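Local coordinates for protein pectate lyase 1 (Juniperus ashei, PDB 1PXZ) that cleaves pectate by elimination, though only with low activity, and is the major allergen of mountain cedar pollen, at residues N220-N225 against A241-D246; T57-A62 against M82-A87; V26-S31 against N319-N324; T280-C285 against W294-T299. All coordinates share one frame; numbering follows the deposited sequence.

Overall arrangement
The four contacts sample a parallel beta-helix along its length. Contact 2 closes first along the chain, then contact 1, then contact 4. Strand 84-85 of contact 2 is one outer strand of an eight-strand parallel sheet; contact 4 holds the other outer strand, 280-282, and the two centres lie about 37 Å apart on opposite sides of the chain's centre. Contact 1, in between, joins neighbouring coils and lies about 19 Å from contact 4, centre to centre. Contact 3 encloses the other three in sequence, pairing a loop near the N-terminus with one near the C-terminus. Thus contacts 2 and 4 lie toward the two ends of the helix, contact 1 stacks one coil on the next, and contact 3 brings both chain tails together against its outside.

Contact 1 (N220-N225 against A241-D246); sequences NQFGPN and ANNNYD
Phe222 and Tyr245 lie side by side and point the same way, their rings in an offset stack with planes 22° apart. Phe222 CD2 sits over one face of the Tyr245 ring, toward its rim, 3.4 Å from Tyr245 CE2. In both residues CG is anti to the carbonyl carbon, so both rings leave the strand in the same direction. Beyond them Phe192 and Phe268 extend the row, and Tyr245 OH is bonded to Met230 O. Asn220 and Asn243 repeat each other more closely, their amide planes only 4° apart. This is the coil-on-coil stacking of a parallel beta-helix, in which each residue lies over its equivalent one turn on; Asn190 and Asn266 are next to the two asparagines, consistent with the internal asparagine stack known from pectate lyases. Strands 221-222 and 244-245 pair in parallel, through Asn244 N to Asn220 O, Phe222 N to Asn244 O (2.8 Å) and Asp246 N to Phe222 O, all nearly along the C=O axis. On the other side from the rings, Gln221 and Asn244 also run alongside each other, but with their amides almost perpendicular. Gln221, bent at chi2 (68°), thereby offers a lone pair of OE1 in its carbonyl plane to Asn244 ND2 at 2.9 Å. Past the strands, Asp246 OD2 is tucked against the cis peptide before Pro224, 3.5 Å from Pro224 CD. A water lies between Phe222 O and Asp246 O, 2.7 Å from the latter.

Contact 2 (T57-A62 against M82-A87); sequences TLRYGA and MPLYVA
Arg59 NH1 is gripped twice: by Pro83 O at 3.0 Å in a nearly straight bond (168°), and more weakly by a water that also accepts from Tyr85 N. The neighbouring NH2 donates to Met82 O, likewise at 3.0 Å. Both carbonyl oxygens lie in the guanidinium plane, although each is approached from above its own carbonyl plane, off the lone pairs. NE adds a salt bridge to Asp48, so the buried charge is held along its rim and its rotation is fixed. The chain gets there by leaving the helix with CG anti to the backbone N and bending at chi3 (-60°). Leu84 runs past it in the opposite direction: its CD1 lies 3.7 Å from Arg59 CG and also over one face of the guanidinium, toward the rim. The other branch, Leu84 CD2, crosses to Leu58 CD2 at 3.8 Å, while CD1 also meets Ala62 CB at 4.0 Å, so the one leucine touches Leu58, Arg59 and Ala62. Near the C-terminal end of the helix, Ala62 O takes the Ala87 N-H at 2.9 Å, almost along the C=O axis. At its start Thr57 is the N-cap, its OG1 accepting a weak bond from Tyr60 N. Strand 84-85 is an outermost strand of its parallel sheet, bonded to the coil with Phe109, and the position of helix 58-63 against it is consistent with the helical cap at the N-terminal end of the beta-helix in pectate lyases.

Contact 3 (V26-S31 against N319-N324); sequences VGFGSS and NIYNSN
Tyr321 drives an edge into the face of Phe28, with CE1 3.5 Å above the Phe28 ring plane and over its centre. The planes meet at 58°, a T-shaped (edge-to-face) pair whose side chains cross at about a right angle. At the rim of the Phe28 ring, CZ touches Ile320 CD1 at 3.8 Å, and Ile320 O lies near the ring plane, 3.7 Å from Phe28 CE1. Gly27 adds bare backbone, its CA 3.7 Å from Tyr321 CE1. Ser30 OG approaches Asn324 O to 3.1 Å, at the more solvent-exposed end.

The next shell fixes these groups. Ile320 CG1, in the crowded position between backbone N and carbonyl carbon (chi1 58°), lies over a face of the Tyr321 ring. Tyr321 OH is bonded to Thr216 OG1 and His239 ND1, and Thr216 OG1 also takes Phe28 N-H, so one threonine of the beta-helix wall positions both aromatic residues. A turn with Ser30 N bonded to Gly27 O shapes the first loop, and an Asx turn, Asn322 OD1 to Asn324 N at 2.6 Å, shapes the second. Leu237 backs Phe28 from the same wall.

Apolar contact therefore carries most of the join between the two tail loops, while the tyrosine hydroxyl is satisfied by the wall; the carbonyl beside the Phe28 rim probably faces the ring's slightly positive hydrogens.

Contact 4 (T280-C285 against W294-T299); sequences TKRIGC and WVWRST
Contacts over the indole faces dominate. Arg282 and Trp296 reach toward each other tip to tip, the guanidinium and indole planes 25° apart, with Trp296 CE3 standing 3.5 Å above the guanidinium plane and over its centre. A bend at chi2 (110°) carries the chain across the ring, where CG makes a CH-pi contact, 4.0 Å from the centroid of the six-membered ring of Trp296. The same CG is pressed against Trp294, 3.4 Å from CZ3, so this methylene sits in the corner formed by the two indoles. Thr280 CG2 meets the Trp296 edge at CE3.

Carbonyl oxygens meet the ring edges: Lys281 O lies near the Trp296 plane, 3.4 Å from CH2, and Ile283 O faces Trp294 CH2 at 3.7 Å in the same fashion.

Sulfur supplies a third kind of contact. Cys285 SG, itself poorly ordered and disulfide-bonded to Cys291, approaches Trp294 obliquely, 4.8 Å from the six-ring centroid.

The polar ends are bound outside the pair: Arg282 NH2 to Ser312 OG and Val310 O, Trp296 NE1 to Pro259 O. Strands 280-282 and 296-299 run nearly antiparallel on two walls of the last coils of the beta-helix; their short axes pass 10.6 Å apart at closest, and these side chains bridge the gap.

With its guanidinium over the rim of the Trp296 face and its NH2 taken by two acceptors, Arg282 probably keeps its charge; the partly negative carbonyl oxygens probably face the slightly positive hydrogens of the ring edges.

Contact 1 (N220-N225 against A241-D246)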
# COMPACT_ATOMS: atom_id res chain seq x y z
N ASN A 220 -0.43 4.27 8.92
CA ASN A 220 -0.51 5.19 7.78
C ASN A 220 -1.16 6.50 8.21
O ASN A 220 -1.97 6.51 9.13
CB ASN A 220 -1.31 4.59 6.62
CG ASN A 220 -0.79 3.26 6.14
OD1 ASN A 220 -1.33 2.19 6.43
ND2 ASN A 220 0.30 3.31 5.37
N GLN A 221 -0.78 7.57 7.52
CA GLN A 221 -1.44 8.86 7.67
C GLN A 221 -2.40 9.01 6.50
O GLN A 221 -1.95 9.07 5.35
CB GLN A 221 -0.43 10.04 7.70
CG GLN A 221 -1.17 11.38 7.64
CD GLN A 221 -1.98 11.64 8.91
OE1 GLN A 221 -1.51 11.46 10.03
NE2 GLN A 221 -3.22 12.07 8.76
N PHE A 222 -3.71 9.04 6.76
CA PHE A 222 -4.69 9.18 5.69
C PHE A 222 -5.17 10.61 5.61
O PHE A 222 -6.00 11.05 6.43
CB PHE A 222 -5.88 8.24 5.95
CG PHE A 222 -5.57 6.80 5.59
CD1 PHE A 222 -5.38 6.41 4.28
CD2 PHE A 222 -5.49 5.86 6.59
CE1 PHE A 222 -5.11 5.09 3.95
CE2 PHE A 222 -5.19 4.53 6.28
CZ PHE A 222 -4.98 4.16 4.97
N GLY A 223 -4.66 11.36 4.64
CA GLY A 223 -5.04 12.76 4.54
C GLY A 223 -3.91 13.71 4.85
O GLY A 223 -2.77 13.32 5.18
N PRO A 224 -4.13 15.03 4.74
CA PRO A 224 -5.41 15.66 4.44
C PRO A 224 -5.91 15.53 3.01
O PRO A 224 -5.14 15.15 2.13
CB PRO A 224 -5.12 17.17 4.63
CG PRO A 224 -3.82 17.27 5.32
CD PRO A 224 -3.05 16.03 4.96
N ASN A 225 -7.18 15.86 2.83
CA ASN A 225 -7.80 15.84 1.52
C ASN A 225 -7.71 14.49 0.83
O ASN A 225 -7.55 14.40 -0.39
CB ASN A 225 -7.11 16.88 0.61
CG ASN A 225 -7.14 18.27 1.23
OD1 ASN A 225 -6.13 18.98 1.28
ND2 ASN A 225 -8.33 18.63 1.71
N ALA A 241 -4.94 -1.00 11.46
CA ALA A 241 -4.45 -0.78 12.81
C ALA A 241 -3.58 0.45 13.02
O ALA A 241 -2.61 0.62 12.27
CB ALA A 241 -3.62 -2.01 13.22
N ASN A 242 -3.84 1.28 14.01
CA ASN A 242 -3.01 2.42 14.39
C ASN A 242 -2.70 3.34 13.19
O ASN A 242 -1.57 3.79 13.00
CB ASN A 242 -1.72 1.93 15.03
CG ASN A 242 -1.93 1.62 16.50
OD1 ASN A 242 -2.90 2.02 17.16
ND2 ASN A 242 -0.98 0.88 17.01
N ASN A 243 -3.75 3.61 12.42
CA ASN A 243 -3.64 4.64 11.38
C ASN A 243 -4.27 5.95 11.85
O ASN A 243 -5.12 5.91 12.73
CB ASN A 243 -4.35 4.19 10.11
CG ASN A 243 -4.00 2.80 9.64
OD1 ASN A 243 -4.66 1.79 9.92
ND2 ASN A 243 -2.92 2.76 8.87
N ASN A 244 -3.89 7.07 11.26
CA ASN A 244 -4.42 8.39 11.64
C ASN A 244 -5.23 8.99 10.51
O ASN A 244 -4.72 9.11 9.38
CB ASN A 244 -3.24 9.29 12.02
CG ASN A 244 -3.61 10.52 12.80
OD1 ASN A 244 -4.57 10.53 13.56
ND2 ASN A 244 -2.86 11.61 12.62
N TYR A 245 -6.49 9.37 10.73
CA TYR A 245 -7.33 9.84 9.65
C TYR A 245 -7.71 11.32 9.85
O TYR A 245 -8.34 11.64 10.86
CB TYR A 245 -8.63 9.03 9.53
CG TYR A 245 -8.53 7.59 9.09
CD1 TYR A 245 -8.09 6.64 10.03
CD2 TYR A 245 -8.85 7.16 7.81
CE1 TYR A 245 -7.99 5.31 9.66
CE2 TYR A 245 -8.76 5.83 7.43
CZ TYR A 245 -8.32 4.92 8.38
OH TYR A 245 -8.20 3.59 8.05
N ASP A 246 -7.36 12.15 8.89
CA ASP A 246 -7.91 13.49 8.71
C ASP A 246 -9.32 13.40 8.15
O ASP A 246 -9.72 12.34 7.70
CB ASP A 246 -7.06 14.31 7.72
CG ASP A 246 -5.71 14.69 8.30
OD1 ASP A 246 -5.68 15.21 9.45
OD2 ASP A 246 -4.67 14.49 7.62
O HOH W 1 -8.86 10.71 5.71

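Contact 2 (T57-A62 against M82-A87)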
# COMPACT_ATOMS: atom_id res chain seq x y z
N THR A 57 19.28 2.36 -15.55
CA THR A 57 17.94 2.94 -15.44
C THR A 57 17.11 2.17 -14.43
O THR A 57 17.48 1.05 -14.05
CB THR A 57 17.16 2.93 -16.78
OG1 THR A 57 17.10 1.59 -17.27
CG2 THR A 57 17.88 3.82 -17.79
N LEU A 58 15.99 2.76 -14.03
CA LEU A 58 15.13 2.08 -13.04
C LEU A 58 14.53 0.82 -13.63
O LEU A 58 14.47 -0.25 -13.01
CB LEU A 58 14.06 3.08 -12.58
CG LEU A 58 12.99 2.49 -11.67
CD1 LEU A 58 13.63 1.88 -10.43
CD2 LEU A 58 11.96 3.56 -11.29
N ARG A 59 14.05 0.89 -14.88
CA ARG A 59 13.39 -0.28 -15.45
C ARG A 59 14.36 -1.44 -15.63
O ARG A 59 13.99 -2.59 -15.43
CB ARG A 59 12.70 0.02 -16.77
CG ARG A 59 11.89 -1.16 -17.33
CD ARG A 59 11.31 -0.75 -18.68
NE ARG A 59 10.43 0.42 -18.58
CZ ARG A 59 9.13 0.35 -18.34
NH1 ARG A 59 8.53 -0.83 -18.17
NH2 ARG A 59 8.43 1.46 -18.27
N TYR A 60 15.61 -1.16 -16.01
CA TYR A 60 16.55 -2.29 -16.07
C TYR A 60 16.67 -2.98 -14.73
O TYR A 60 16.61 -4.19 -14.60
CB TYR A 60 17.92 -1.77 -16.51
CG TYR A 60 19.00 -2.83 -16.68
CD1 TYR A 60 19.18 -3.46 -17.91
CD2 TYR A 60 19.83 -3.19 -15.63
CE1 TYR A 60 20.16 -4.44 -18.09
CE2 TYR A 60 20.80 -4.16 -15.80
CZ TYR A 60 20.96 -4.77 -17.02
OH TYR A 60 21.95 -5.73 -17.14
N GLY A 61 16.90 -2.25 -13.64
CA GLY A 61 17.07 -3.02 -12.41
C GLY A 61 15.78 -3.70 -11.98
O GLY A 61 15.79 -4.82 -11.46
N ALA A 62 14.65 -3.01 -12.18
CA ALA A 62 13.37 -3.56 -11.71
C ALA A 62 12.96 -4.81 -12.47
O ALA A 62 12.18 -5.62 -11.97
CB ALA A 62 12.30 -2.49 -11.82
N MET A 82 5.93 3.80 -20.15
CA MET A 82 4.95 2.73 -20.10
C MET A 82 4.83 2.22 -18.66
O MET A 82 5.71 2.54 -17.86
CB MET A 82 5.34 1.59 -21.03
CG MET A 82 5.26 1.96 -22.52
SD MET A 82 3.58 2.21 -23.11
CE MET A 82 2.98 0.52 -23.12
N PRO A 83 3.81 1.45 -18.33
CA PRO A 83 3.76 0.87 -16.97
C PRO A 83 5.05 0.15 -16.62
O PRO A 83 5.64 -0.54 -17.45
CB PRO A 83 2.61 -0.14 -17.10
CG PRO A 83 1.71 0.48 -18.13
CD PRO A 83 2.66 1.06 -19.16
N LEU A 84 5.57 0.33 -15.42
CA LEU A 84 6.78 -0.37 -15.02
C LEU A 84 6.39 -1.63 -14.26
O LEU A 84 5.87 -1.49 -13.15
CB LEU A 84 7.63 0.52 -14.13
CG LEU A 84 8.81 -0.16 -13.43
CD1 LEU A 84 9.68 -0.92 -14.42
CD2 LEU A 84 9.63 0.88 -12.67
N TYR A 85 6.63 -2.78 -14.87
CA TYR A 85 6.43 -4.04 -14.17
C TYR A 85 7.68 -4.37 -13.36
O TYR A 85 8.79 -4.40 -13.91
CB TYR A 85 6.12 -5.14 -15.19
CG TYR A 85 4.69 -4.99 -15.64
CD1 TYR A 85 3.68 -5.59 -14.91
CD2 TYR A 85 4.40 -4.25 -16.78
CE1 TYR A 85 2.36 -5.46 -15.31
CE2 TYR A 85 3.08 -4.12 -17.17
CZ TYR A 85 2.08 -4.73 -16.44
OH TYR A 85 0.77 -4.60 -16.84
N VAL A 86 7.48 -4.59 -12.07
CA VAL A 86 8.56 -4.85 -11.13
C VAL A 86 8.64 -6.35 -10.86
O VAL A 86 7.67 -6.97 -10.39
CB VAL A 86 8.38 -4.10 -9.80
CG1 VAL A 86 9.53 -4.46 -8.84
CG2 VAL A 86 8.34 -2.58 -9.95
N ALA A 87 9.77 -6.99 -11.14
CA ALA A 87 9.92 -8.43 -10.95
C ALA A 87 9.91 -8.82 -9.48
O ALA A 87 9.99 -8.02 -8.55
CB ALA A 87 11.22 -8.85 -11.65
O HOH W 2 8.58 -3.48 -16.87

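Contact 3 (V26-S31 against N319-N324)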
# COMPACT_ATOMS: atom_id res chain seq x y z
N VAL A 26 5.92 -6.33 9.71
CA VAL A 26 4.93 -6.92 10.60
C VAL A 26 3.63 -7.13 9.81
O VAL A 26 3.48 -6.62 8.69
CB VAL A 26 4.63 -6.11 11.88
CG1 VAL A 26 5.92 -5.88 12.67
CG2 VAL A 26 3.96 -4.77 11.60
N GLY A 27 2.70 -7.91 10.38
CA GLY A 27 1.44 -8.08 9.66
C GLY A 27 1.55 -9.16 8.61
O GLY A 27 2.52 -9.91 8.60
N PHE A 28 0.56 -9.20 7.74
CA PHE A 28 0.50 -10.28 6.78
C PHE A 28 1.63 -10.23 5.76
O PHE A 28 1.93 -11.27 5.16
CB PHE A 28 -0.85 -10.26 6.07
CG PHE A 28 -2.02 -10.66 6.97
CD1 PHE A 28 -2.02 -11.89 7.60
CD2 PHE A 28 -3.07 -9.79 7.17
CE1 PHE A 28 -3.06 -12.27 8.43
CE2 PHE A 28 -4.12 -10.16 8.01
CZ PHE A 28 -4.11 -11.39 8.62
N GLY A 29 2.26 -9.07 5.54
CA GLY A 29 3.38 -9.12 4.59
C GLY A 29 4.70 -9.31 5.31
O GLY A 29 5.76 -8.95 4.77
N SER A 30 4.70 -9.87 6.52
CA SER A 30 5.95 -9.94 7.28
C SER A 30 7.02 -10.83 6.65
O SER A 30 8.20 -10.66 7.01
CB SER A 30 5.72 -10.46 8.72
OG SER A 30 5.43 -11.85 8.61
N SER A 31 6.68 -11.75 5.76
CA SER A 31 7.62 -12.65 5.12
C SER A 31 8.30 -12.02 3.91
O SER A 31 9.18 -12.64 3.30
CB SER A 31 6.94 -13.94 4.62
OG SER A 31 6.56 -14.71 5.75
N ASN A 319 -7.34 -12.30 16.69
CA ASN A 319 -6.57 -13.55 16.61
C ASN A 319 -6.36 -13.98 15.16
O ASN A 319 -6.92 -14.96 14.66
CB ASN A 319 -7.27 -14.66 17.40
CG ASN A 319 -6.27 -15.69 17.90
OD1 ASN A 319 -6.53 -16.36 18.89
ND2 ASN A 319 -5.15 -15.81 17.20
N ILE A 320 -5.52 -13.23 14.44
CA ILE A 320 -5.35 -13.47 13.01
C ILE A 320 -3.91 -13.72 12.58
O ILE A 320 -3.75 -14.20 11.46
CB ILE A 320 -5.92 -12.25 12.23
CG1 ILE A 320 -5.29 -10.91 12.56
CG2 ILE A 320 -7.44 -12.17 12.44
CD1 ILE A 320 -5.68 -9.75 11.65
N TYR A 321 -2.94 -13.39 13.42
CA TYR A 321 -1.52 -13.43 13.11
C TYR A 321 -0.77 -14.58 13.79
O TYR A 321 -1.08 -14.88 14.94
CB TYR A 321 -0.84 -12.15 13.62
CG TYR A 321 -1.22 -10.89 12.88
CD1 TYR A 321 -1.29 -10.88 11.49
CD2 TYR A 321 -1.51 -9.72 13.58
CE1 TYR A 321 -1.65 -9.72 10.80
CE2 TYR A 321 -1.86 -8.57 12.89
CZ TYR A 321 -1.93 -8.57 11.51
OH TYR A 321 -2.28 -7.42 10.81
N ASN A 322 0.21 -15.17 13.14
CA ASN A 322 1.13 -16.11 13.79
C ASN A 322 2.28 -15.35 14.43
O ASN A 322 2.36 -14.12 14.42
CB ASN A 322 1.64 -17.15 12.79
CG ASN A 322 2.55 -16.62 11.71
OD1 ASN A 322 3.39 -15.75 11.92
ND2 ASN A 322 2.42 -17.11 10.48
N SER A 323 3.26 -16.06 15.00
CA SER A 323 4.30 -15.40 15.75
C SER A 323 5.21 -14.56 14.85
O SER A 323 5.86 -13.64 15.34
CB SER A 323 5.19 -16.43 16.49
OG SER A 323 4.50 -17.09 17.52
N ASN A 324 5.25 -14.91 13.57
CA ASN A 324 6.12 -14.12 12.68
C ASN A 324 5.45 -12.83 12.23
O ASN A 324 6.13 -11.96 11.66
CB ASN A 324 6.53 -14.95 11.47
CG ASN A 324 7.44 -16.14 11.81
OD1 ASN A 324 7.13 -17.22 11.33
ND2 ASN A 324 8.48 -15.89 12.58

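Contact 4 (T280-C285 against W294-T299)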
# COMPACT_ATOMS: atom_id res chain seq x y z
N THR A 280 -17.61 4.33 8.50
CA THR A 280 -17.94 3.15 7.72
C THR A 280 -18.98 3.38 6.63
O THR A 280 -19.90 4.19 6.72
CB THR A 280 -18.54 2.04 8.62
OG1 THR A 280 -19.40 2.65 9.60
CG2 THR A 280 -17.45 1.30 9.38
N LYS A 281 -18.85 2.58 5.57
CA LYS A 281 -19.83 2.55 4.51
C LYS A 281 -19.94 1.15 3.90
O LYS A 281 -18.97 0.65 3.34
CB LYS A 281 -19.52 3.55 3.38
CG LYS A 281 -20.75 3.69 2.47
CD LYS A 281 -20.62 4.93 1.59
CE LYS A 281 -21.65 4.88 0.46
NZ LYS A 281 -21.01 4.77 -0.88
N ARG A 282 -21.12 0.54 4.02
CA ARG A 282 -21.40 -0.73 3.39
C ARG A 282 -22.03 -0.52 2.03
O ARG A 282 -22.99 0.23 1.86
CB ARG A 282 -22.37 -1.59 4.21
CG ARG A 282 -21.69 -2.34 5.35
CD ARG A 282 -22.16 -1.73 6.67
NE ARG A 282 -21.76 -2.57 7.80
CZ ARG A 282 -21.25 -2.00 8.89
NH1 ARG A 282 -21.12 -0.67 8.92
NH2 ARG A 282 -20.89 -2.78 9.89
N ILE A 283 -21.48 -1.21 1.04
CA ILE A 283 -21.96 -1.03 -0.33
C ILE A 283 -22.55 -2.32 -0.84
O ILE A 283 -21.93 -3.37 -0.72
CB ILE A 283 -20.76 -0.55 -1.17
CG1 ILE A 283 -20.26 0.83 -0.73
CG2 ILE A 283 -21.06 -0.56 -2.65
CD1 ILE A 283 -18.78 1.07 -0.88
N GLY A 284 -23.75 -2.28 -1.41
CA GLY A 284 -24.34 -3.43 -2.09
C GLY A 284 -25.03 -4.40 -1.16
O GLY A 284 -25.18 -5.59 -1.44
N CYS A 285 -25.49 -3.91 -0.01
CA CYS A 285 -26.21 -4.77 0.92
C CYS A 285 -27.42 -5.45 0.28
O CYS A 285 -28.14 -4.85 -0.52
CB CYS A 285 -26.63 -3.91 2.11
SG CYS A 285 -25.21 -3.51 3.17
N TRP A 294 -21.87 -9.36 8.11
CA TRP A 294 -20.45 -9.03 7.85
C TRP A 294 -19.73 -8.71 9.14
O TRP A 294 -20.19 -8.05 10.06
CB TRP A 294 -20.39 -7.83 6.90
CG TRP A 294 -21.01 -8.01 5.56
CD1 TRP A 294 -21.65 -9.09 5.04
CD2 TRP A 294 -21.03 -6.98 4.54
NE1 TRP A 294 -22.06 -8.81 3.75
CE2 TRP A 294 -21.70 -7.52 3.43
CE3 TRP A 294 -20.53 -5.68 4.51
CZ2 TRP A 294 -21.89 -6.79 2.25
CZ3 TRP A 294 -20.73 -4.95 3.34
CH2 TRP A 294 -21.40 -5.51 2.24
N VAL A 295 -18.49 -9.16 9.29
CA VAL A 295 -17.83 -8.96 10.58
C VAL A 295 -16.93 -7.72 10.44
O VAL A 295 -15.84 -7.82 9.89
CB VAL A 295 -17.03 -10.19 11.00
CG1 VAL A 295 -16.17 -9.88 12.22
CG2 VAL A 295 -17.96 -11.37 11.32
N TRP A 296 -17.47 -6.60 10.89
CA TRP A 296 -16.75 -5.33 10.87
C TRP A 296 -16.60 -4.86 12.31
O TRP A 296 -17.56 -4.40 12.91
CB TRP A 296 -17.46 -4.28 10.03
CG TRP A 296 -17.48 -4.52 8.56
CD1 TRP A 296 -17.31 -5.68 7.88
CD2 TRP A 296 -17.71 -3.52 7.55
NE1 TRP A 296 -17.41 -5.49 6.53
CE2 TRP A 296 -17.66 -4.15 6.31
CE3 TRP A 296 -17.96 -2.13 7.60
CZ2 TRP A 296 -17.83 -3.46 5.11
CZ3 TRP A 296 -18.14 -1.44 6.41
CH2 TRP A 296 -18.07 -2.12 5.18
N ARG A 297 -15.39 -4.96 12.86
CA ARG A 297 -15.17 -4.65 14.25
C ARG A 297 -14.33 -3.39 14.47
O ARG A 297 -13.41 -3.10 13.69
CB ARG A 297 -14.47 -5.80 14.97
CG ARG A 297 -15.02 -7.18 14.66
CD ARG A 297 -14.79 -8.09 15.86
NE ARG A 297 -13.38 -8.37 16.09
CZ ARG A 297 -12.81 -9.52 15.70
NH1 ARG A 297 -13.58 -10.42 15.10
NH2 ARG A 297 -11.52 -9.75 15.92
N SER A 298 -14.68 -2.66 15.53
CA SER A 298 -13.91 -1.49 15.96
C SER A 298 -13.43 -1.70 17.39
O SER A 298 -14.26 -1.84 18.30
CB SER A 298 -14.76 -0.22 15.84
OG SER A 298 -14.17 0.87 16.53
N THR A 299 -12.12 -1.75 17.61
CA THR A 299 -11.54 -1.97 18.92
C THR A 299 -10.56 -0.88 19.33
O THR A 299 -9.57 -0.70 18.61
CB THR A 299 -10.75 -3.31 18.92
OG1 THR A 299 -11.64 -4.34 18.42
CG2 THR A 299 -10.30 -3.70 20.31